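Local coordinates for predicted protein (Acinetobacter sp. RUH2624, PDB 4MEA) that is an epoxide hydrolase of the alpha/beta hydrolase fold, a Cif-type virulence factor that probably opens epoxide rings by adding water, at residues A[41-53]-A[112-124]. Residues are numbered along the deposited sequence; the frame is centred on the assembly and turned at random.
Sequences FIESEGVKLHYVE and SKILIGAIKKIAG
Ile42 splits its contact between two branches: CG2 packs on Ala118 and Ile122, while CD1, at the end of an extended chain (chi1 -170°, chi2 171°), lies 3.8 Å from Lys121 CB. Lys121 then bends up to the strand, where its NZ makes a weak hydrogen bond to the carbonyl O of Glu43. At Ser44 the strand comes nearest the helix, and OG donates a 2.6 Å hydrogen bond to Ile114 O, in the carbonyl plane and on a lone pair, with Gly117 CA 4.0 Å from the same OG. Ser44 opens a type I' turn that ends at Val47. From this turn Glu45 crosses Lys113 at about a right angle, its OE1 3.7 Å from Lys113 NZ in a long salt bridge. Val47 CG2 meets Ile114 CD1, and Leu49 sets CD1 3.6 Å from Ala118 CB and also against Ile114 CG2. Tyr51 offers a ring face: Ile122 CD1 stands 3.3 Å from the ring centroid, 7° off the normal, a CH-pi contact. Glu53 OE2 and Ile122 O share one water, which donates to both; Lys40 and Lys86 form salt bridges with the Glu53 carboxylate. The hairpin of 37-44 and 47-54 thus edges the central sheet of the alpha/beta hydrolase fold, with helix 108-123 against it and reaching on to strands 87-90 and 128-133 and to helix 136-146.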
ATOM      1  N   PHE A  41      -0.826   7.703 -34.733  1.00 11.10           N
ATOM      2  CA  PHE A  41      -0.851   8.676 -33.656  1.00 14.95           C
ATOM      3  C   PHE A  41      -1.850   9.781 -33.974  1.00 22.52           C
ATOM      4  O   PHE A  41      -2.106  10.085 -35.140  1.00 21.66           O
ATOM      5  CB  PHE A  41       0.539   9.278 -33.441  1.00 12.71           C
ATOM      6  CG  PHE A  41       1.571   8.284 -32.985  1.00 14.01           C
ATOM      7  CD1 PHE A  41       1.918   8.191 -31.647  1.00 14.18           C
ATOM      8  CD2 PHE A  41       2.196   7.444 -33.895  1.00 15.54           C
ATOM      9  CE1 PHE A  41       2.878   7.279 -31.219  1.00 16.44           C
ATOM     10  CE2 PHE A  41       3.148   6.529 -33.475  1.00 19.87           C
ATOM     11  CZ  PHE A  41       3.493   6.451 -32.132  1.00 17.33           C
ATOM     12  N   ILE A  42      -2.417  10.382 -32.934  1.00 21.58           N
ATOM     13  CA  ILE A  42      -3.361  11.473 -33.126  1.00 17.02           C
ATOM     14  C   ILE A  42      -3.324  12.467 -31.975  1.00 21.91           C
ATOM     15  O   ILE A  42      -3.276  12.084 -30.802  1.00 15.23           O
ATOM     16  CB  ILE A  42      -4.803  10.964 -33.320  1.00 18.23           C
ATOM     17  CG1 ILE A  42      -5.707  12.116 -33.770  1.00 22.15           C
ATOM     18  CG2 ILE A  42      -5.320  10.320 -32.037  1.00 14.23           C
ATOM     19  CD1 ILE A  42      -7.087  11.691 -34.195  1.00 26.05           C
ATOM     20  N   GLU A  43      -3.362  13.750 -32.320  1.00 13.34           N
ATOM     21  CA  GLU A  43      -3.300  14.804 -31.318  1.00 17.17           C
ATOM     22  C   GLU A  43      -4.707  15.134 -30.831  1.00 22.02           C
ATOM     23  O   GLU A  43      -5.635  15.294 -31.632  1.00 19.38           O
ATOM     24  CB  GLU A  43      -2.618  16.050 -31.890  1.00 17.62           C
ATOM     25  CG  GLU A  43      -2.075  16.999 -30.832  1.00 31.44           C
ATOM     26  CD  GLU A  43      -0.700  16.593 -30.331  1.00 31.95           C
ATOM     27  OE1 GLU A  43      -0.346  16.968 -29.197  1.00 39.66           O
ATOM     28  OE2 GLU A  43       0.034  15.912 -31.079  1.00 29.36           O
ATOM     29  N   SER A  44      -4.862  15.208 -29.512  1.00 18.68           N
ATOM     30  CA  SER A  44      -6.127  15.578 -28.892  1.00 13.49           C
ATOM     31  C   SER A  44      -5.843  16.421 -27.660  1.00 20.60           C
ATOM     32  O   SER A  44      -5.209  15.954 -26.709  1.00  9.76           O
ATOM     33  CB  SER A  44      -6.931  14.343 -28.484  1.00 12.71           C
ATOM     34  OG  SER A  44      -8.179  14.722 -27.912  1.00 16.32           O
ATOM     35  N   GLU A  45      -6.315  17.662 -27.689  1.00 18.61           N
ATOM     36  CA  GLU A  45      -6.132  18.596 -26.585  1.00 17.08           C
ATOM     37  C   GLU A  45      -4.652  18.750 -26.251  1.00 21.60           C
ATOM     38  O   GLU A  45      -4.284  18.931 -25.095  1.00 20.89           O
ATOM     39  CB  GLU A  45      -6.928  18.163 -25.339  1.00 19.56           C
ATOM     40  CG  GLU A  45      -8.390  17.763 -25.593  1.00 21.69           C
ATOM     41  CD  GLU A  45      -9.262  18.905 -26.120  1.00 29.81           C
ATOM     42  OE1 GLU A  45      -8.864  20.086 -26.002  1.00 22.30           O
ATOM     43  OE2 GLU A  45     -10.354  18.616 -26.656  1.00 29.43           O
ATOM     44  N   GLY A  46      -3.804  18.685 -27.273  1.00 20.27           N
ATOM     45  CA  GLY A  46      -2.382  18.889 -27.078  1.00 17.42           C
ATOM     46  C   GLY A  46      -1.646  17.648 -26.594  1.00 18.85           C
ATOM     47  O   GLY A  46      -0.457  17.718 -26.282  1.00 22.07           O
ATOM     48  N   VAL A  47      -2.347  16.518 -26.526  1.00 16.68           N
ATOM     49  CA  VAL A  47      -1.732  15.255 -26.116  1.00 15.10           C
ATOM     50  C   VAL A  47      -1.690  14.325 -27.317  1.00 16.72           C
ATOM     51  O   VAL A  47      -2.729  14.051 -27.934  1.00  9.70           O
ATOM     52  CB  VAL A  47      -2.506  14.565 -24.958  1.00 18.21           C
ATOM     53  CG1 VAL A  47      -1.879  13.210 -24.612  1.00 13.93           C
ATOM     54  CG2 VAL A  47      -2.549  15.463 -23.718  1.00 13.62           C
ATOM     55  N   LYS A  48      -0.491  13.858 -27.667  1.00 16.55           N
ATOM     56  CA  LYS A  48      -0.349  12.911 -28.765  1.00 14.47           C
ATOM     57  C   LYS A  48      -0.654  11.484 -28.303  1.00 20.91           C
ATOM     58  O   LYS A  48       0.103  10.886 -27.522  1.00 15.69           O
ATOM     59  CB  LYS A  48       1.044  12.986 -29.396  1.00 11.69           C
ATOM     60  CG  LYS A  48       1.126  12.228 -30.727  1.00 18.64           C
ATOM     61  CD  LYS A  48       2.470  12.409 -31.407  1.00 27.64           C
ATOM     62  CE  LYS A  48       2.635  13.826 -31.938  1.00 32.60           C
ATOM     63  NZ  LYS A  48       3.887  13.953 -32.737  1.00 34.26           N
ATOM     64  N   LEU A  49      -1.772  10.948 -28.778  1.00 11.79           N
ATOM     65  CA  LEU A  49      -2.166   9.586 -28.424  1.00  8.19           C
ATOM     66  C   LEU A  49      -1.708   8.582 -29.476  1.00 18.92           C
ATOM     67  O   LEU A  49      -1.780   8.842 -30.685  1.00 14.72           O
ATOM     68  CB  LEU A  49      -3.686   9.487 -28.260  1.00 11.04           C
ATOM     69  CG  LEU A  49      -4.387  10.388 -27.240  1.00 16.33           C
ATOM     70  CD1 LEU A  49      -5.886  10.262 -27.417  1.00 16.41           C
ATOM     71  CD2 LEU A  49      -3.988  10.046 -25.810  1.00 16.18           C
ATOM     72  N   HIS A  50      -1.220   7.438 -29.010  1.00 13.52           N
ATOM     73  CA  HIS A  50      -0.951   6.312 -29.896  1.00 13.21           C
ATOM     74  C   HIS A  50      -2.166   5.388 -29.907  1.00 14.99           C
ATOM     75  O   HIS A  50      -2.805   5.163 -28.876  1.00 11.22           O
ATOM     76  CB  HIS A  50       0.300   5.549 -29.447  1.00 15.86           C
ATOM     77  CG  HIS A  50       0.517   4.254 -30.171  1.00 15.35           C
ATOM     78  ND1 HIS A  50       0.423   3.027 -29.548  1.00 11.81           N
ATOM     79  CD2 HIS A  50       0.830   3.995 -31.465  1.00  9.91           C
ATOM     80  CE1 HIS A  50       0.669   2.070 -30.426  1.00 17.02           C
ATOM     81  NE2 HIS A  50       0.916   2.631 -31.597  1.00 17.12           N
ATOM     82  N   TYR A  51      -2.500   4.860 -31.075  1.00 11.01           N
ATOM     83  CA  TYR A  51      -3.542   3.854 -31.141  1.00 10.56           C
ATOM     84  C   TYR A  51      -3.238   2.865 -32.247  1.00 13.69           C
ATOM     85  O   TYR A  51      -2.372   3.106 -33.092  1.00 14.58           O
ATOM     86  CB  TYR A  51      -4.917   4.496 -31.342  1.00 12.55           C
ATOM     87  CG  TYR A  51      -5.119   5.206 -32.675  1.00 11.65           C
ATOM     88  CD1 TYR A  51      -5.803   4.584 -33.719  1.00 15.35           C
ATOM     89  CD2 TYR A  51      -4.649   6.498 -32.878  1.00 14.27           C
ATOM     90  CE1 TYR A  51      -6.005   5.231 -34.942  1.00 13.81           C
ATOM     91  CE2 TYR A  51      -4.837   7.153 -34.102  1.00 14.52           C
ATOM     92  CZ  TYR A  51      -5.524   6.512 -35.120  1.00 19.67           C
ATOM     93  OH  TYR A  51      -5.720   7.145 -36.325  1.00 18.13           O
ATOM     94  N   VAL A  52      -3.960   1.757 -32.225  1.00 13.71           N
ATOM     95  CA  VAL A  52      -3.855   0.716 -33.226  1.00 13.19           C
ATOM     96  C   VAL A  52      -5.269   0.418 -33.692  1.00 15.48           C
ATOM     97  O   VAL A  52      -6.188   0.324 -32.878  1.00 12.35           O
ATOM     98  CB  VAL A  52      -3.211  -0.556 -32.621  1.00 16.59           C
ATOM     99  CG1 VAL A  52      -3.247  -1.714 -33.607  1.00 10.62           C
ATOM    100  CG2 VAL A  52      -1.785  -0.254 -32.175  1.00  9.33           C
ATOM    101  N   GLU A  53      -5.455   0.290 -35.001  1.00 11.38           N
ATOM    102  CA  GLU A  53      -6.781   0.016 -35.532  1.00 16.40           C
ATOM    103  C   GLU A  53      -6.750  -1.046 -36.621  1.00 13.22           C
ATOM    104  O   GLU A  53      -5.712  -1.316 -37.223  1.00 17.00           O
ATOM    105  CB  GLU A  53      -7.429   1.299 -36.067  1.00 25.16           C
ATOM    106  CG  GLU A  53      -6.790   1.816 -37.337  1.00 31.52           C
ATOM    107  CD  GLU A  53      -7.372   3.142 -37.799  1.00 35.67           C
ATOM    108  OE1 GLU A  53      -6.726   3.801 -38.638  1.00 36.30           O
ATOM    109  OE2 GLU A  53      -8.465   3.528 -37.330  1.00 32.13           O
ATOM    110  N   SER A 112     -11.208  11.685 -20.063  1.00  9.32           N
ATOM    111  CA  SER A 112     -12.395  11.474 -20.896  1.00 14.52           C
ATOM    112  C   SER A 112     -12.479  12.518 -22.016  1.00 18.87           C
ATOM    113  O   SER A 112     -12.863  12.210 -23.157  1.00 15.29           O
ATOM    114  CB  SER A 112     -13.666  11.511 -20.047  1.00 15.30           C
ATOM    115  OG  SER A 112     -13.886  10.272 -19.387  1.00 14.33           O
ATOM    116  N   LYS A 113     -12.134  13.759 -21.685  1.00 16.00           N
ATOM    117  CA  LYS A 113     -12.157  14.830 -22.680  1.00 16.87           C
ATOM    118  C   LYS A 113     -11.115  14.583 -23.774  1.00 16.84           C
ATOM    119  O   LYS A 113     -11.391  14.754 -24.962  1.00 13.71           O
ATOM    120  CB  LYS A 113     -11.920  16.200 -22.037  1.00 14.75           C
ATOM    121  CG  LYS A 113     -12.198  17.364 -23.002  1.00 25.23           C
ATOM    122  CD  LYS A 113     -11.824  18.723 -22.428  1.00 35.96           C
ATOM    123  CE  LYS A 113     -10.446  19.171 -22.915  1.00 49.40           C
ATOM    124  NZ  LYS A 113     -10.101  20.569 -22.506  1.00 49.09           N
ATOM    125  N   ILE A 114      -9.914  14.186 -23.368  1.00  9.74           N
ATOM    126  CA  ILE A 114      -8.850  13.903 -24.322  1.00 13.86           C
ATOM    127  C   ILE A 114      -9.217  12.717 -25.213  1.00 13.75           C
ATOM    128  O   ILE A 114      -9.043  12.763 -26.431  1.00 15.49           O
ATOM    129  CB  ILE A 114      -7.505  13.640 -23.602  1.00 18.42           C
ATOM    130  CG1 ILE A 114      -6.984  14.937 -22.964  1.00 13.85           C
ATOM    131  CG2 ILE A 114      -6.481  13.034 -24.578  1.00 19.16           C
ATOM    132  CD1 ILE A 114      -6.037  14.719 -21.793  1.00 10.85           C
ATOM    133  N   LEU A 115      -9.750  11.661 -24.604  1.00 12.58           N
ATOM    134  CA  LEU A 115     -10.119  10.463 -25.346  1.00 15.85           C
ATOM    135  C   LEU A 115     -11.271  10.672 -26.331  1.00 17.93           C
ATOM    136  O   LEU A 115     -11.189  10.239 -27.474  1.00 12.40           O
ATOM    137  CB  LEU A 115     -10.454   9.321 -24.381  1.00 15.71           C
ATOM    138  CG  LEU A 115      -9.234   8.635 -23.762  1.00 13.12           C
ATOM    139  CD1 LEU A 115      -9.642   7.750 -22.579  1.00 10.41           C
ATOM    140  CD2 LEU A 115      -8.477   7.833 -24.820  1.00 10.36           C
ATOM    141  N   ILE A 116     -12.346  11.321 -25.893  1.00 12.03           N
ATOM    142  CA  ILE A 116     -13.528  11.456 -26.747  1.00 11.63           C
ATOM    143  C   ILE A 116     -13.200  12.203 -28.045  1.00 15.14           C
ATOM    144  O   ILE A 116     -13.690  11.848 -29.116  1.00 20.65           O
ATOM    145  CB  ILE A 116     -14.716  12.124 -26.004  1.00 14.37           C
ATOM    146  CG1 ILE A 116     -16.003  12.011 -26.830  1.00 18.96           C
ATOM    147  CG2 ILE A 116     -14.404  13.582 -25.666  1.00 11.88           C
ATOM    148  CD1 ILE A 116     -16.382  10.590 -27.177  1.00 18.69           C
ATOM    149  N   GLY A 117     -12.341  13.212 -27.948  1.00 16.13           N
ATOM    150  CA  GLY A 117     -11.943  13.978 -29.112  1.00 17.05           C
ATOM    151  C   GLY A 117     -11.282  13.111 -30.167  1.00 22.68           C
ATOM    152  O   GLY A 117     -11.556  13.250 -31.360  1.00 16.04           O
ATOM    153  N   ALA A 118     -10.410  12.211 -29.727  1.00 17.89           N
ATOM    154  CA  ALA A 118      -9.676  11.350 -30.648  1.00 17.63           C
ATOM    155  C   ALA A 118     -10.601  10.289 -31.214  1.00 13.96           C
ATOM    156  O   ALA A 118     -10.580  10.004 -32.411  1.00 16.82           O
ATOM    157  CB  ALA A 118      -8.488  10.698 -29.935  1.00 20.66           C
ATOM    158  N   ILE A 119     -11.420   9.713 -30.341  1.00 15.67           N
ATOM    159  CA  ILE A 119     -12.364   8.682 -30.745  1.00 11.50           C
ATOM    160  C   ILE A 119     -13.307   9.183 -31.843  1.00 17.23           C
ATOM    161  O   ILE A 119     -13.568   8.476 -32.818  1.00 18.08           O
ATOM    162  CB  ILE A 119     -13.162   8.154 -29.538  1.00 10.29           C
ATOM    163  CG1 ILE A 119     -12.234   7.351 -28.617  1.00 14.35           C
ATOM    164  CG2 ILE A 119     -14.315   7.294 -29.999  1.00  8.47           C
ATOM    165  CD1 ILE A 119     -12.844   7.021 -27.263  1.00 14.28           C
ATOM    166  N   LYS A 120     -13.797  10.411 -31.698  1.00 15.76           N
ATOM    167  CA  LYS A 120     -14.714  10.955 -32.685  1.00 17.95           C
ATOM    168  C   LYS A 120     -14.028  10.998 -34.052  1.00 18.40           C
ATOM    169  O   LYS A 120     -14.654  10.737 -35.079  1.00 24.75           O
ATOM    170  CB  LYS A 120     -15.212  12.343 -32.264  1.00 24.90           C
ATOM    171  CG  LYS A 120     -16.240  12.325 -31.119  1.00 22.36           C
ATOM    172  CD  LYS A 120     -17.579  11.762 -31.581  1.00 27.63           C
ATOM    173  CE  LYS A 120     -18.676  11.938 -30.532  1.00 31.24           C
ATOM    174  NZ  LYS A 120     -18.819  13.356 -30.097  1.00 36.96           N
ATOM    175  N   LYS A 121     -12.733  11.302 -34.054  1.00 17.10           N
ATOM    176  CA  LYS A 121     -11.977  11.414 -35.306  1.00 13.59           C
ATOM    177  C   LYS A 121     -11.585  10.056 -35.884  1.00 21.28           C
ATOM    178  O   LYS A 121     -11.638   9.854 -37.102  1.00 18.56           O
ATOM    179  CB  LYS A 121     -10.745  12.312 -35.121  1.00 14.96           C
ATOM    180  CG  LYS A 121     -11.102  13.782 -34.947  1.00 30.04           C
ATOM    181  CD  LYS A 121     -10.143  14.510 -34.017  1.00 48.40           C
ATOM    182  CE  LYS A 121      -8.974  15.128 -34.763  1.00 53.96           C
ATOM    183  NZ  LYS A 121      -8.110  15.925 -33.842  1.00 61.06           N
ATOM    184  N   ILE A 122     -11.200   9.120 -35.024  1.00 18.14           N
ATOM    185  CA  ILE A 122     -10.751   7.813 -35.502  1.00 22.51           C
ATOM    186  C   ILE A 122     -11.932   6.910 -35.840  1.00 23.94           C
ATOM    187  O   ILE A 122     -11.916   6.200 -36.845  1.00 24.26           O
ATOM    188  CB  ILE A 122      -9.891   7.088 -34.455  1.00 23.12           C
ATOM    189  CG1 ILE A 122      -8.668   7.919 -34.084  1.00 23.91           C
ATOM    190  CG2 ILE A 122      -9.468   5.719 -34.966  1.00 22.83           C
ATOM    191  CD1 ILE A 122      -8.027   7.467 -32.774  1.00 17.71           C
ATOM    192  N   ALA A 123     -12.952   6.941 -34.991  1.00 15.46           N
ATOM    193  CA  ALA A 123     -14.060   6.002 -35.095  1.00 22.34           C
ATOM    194  C   ALA A 123     -15.153   6.560 -35.990  1.00 22.04           C
ATOM    195  O   ALA A 123     -15.864   5.807 -36.652  1.00 26.11           O
ATOM    196  CB  ALA A 123     -14.619   5.664 -33.707  1.00 21.45           C
ATOM    197  N   GLY A 124     -15.279   7.883 -36.009  1.00 25.06           N
ATOM    198  CA  GLY A 124     -16.290   8.527 -36.825  1.00 25.03           C
ATOM    199  C   GLY A 124     -17.507   8.913 -36.011  1.00 24.04           C
ATOM    200  O   GLY A 124     -17.462   8.927 -34.778  1.00 24.36           O
TER
HETATM  201  O   HOH W   1     -10.157   5.194 -38.679  1.00 34.64           O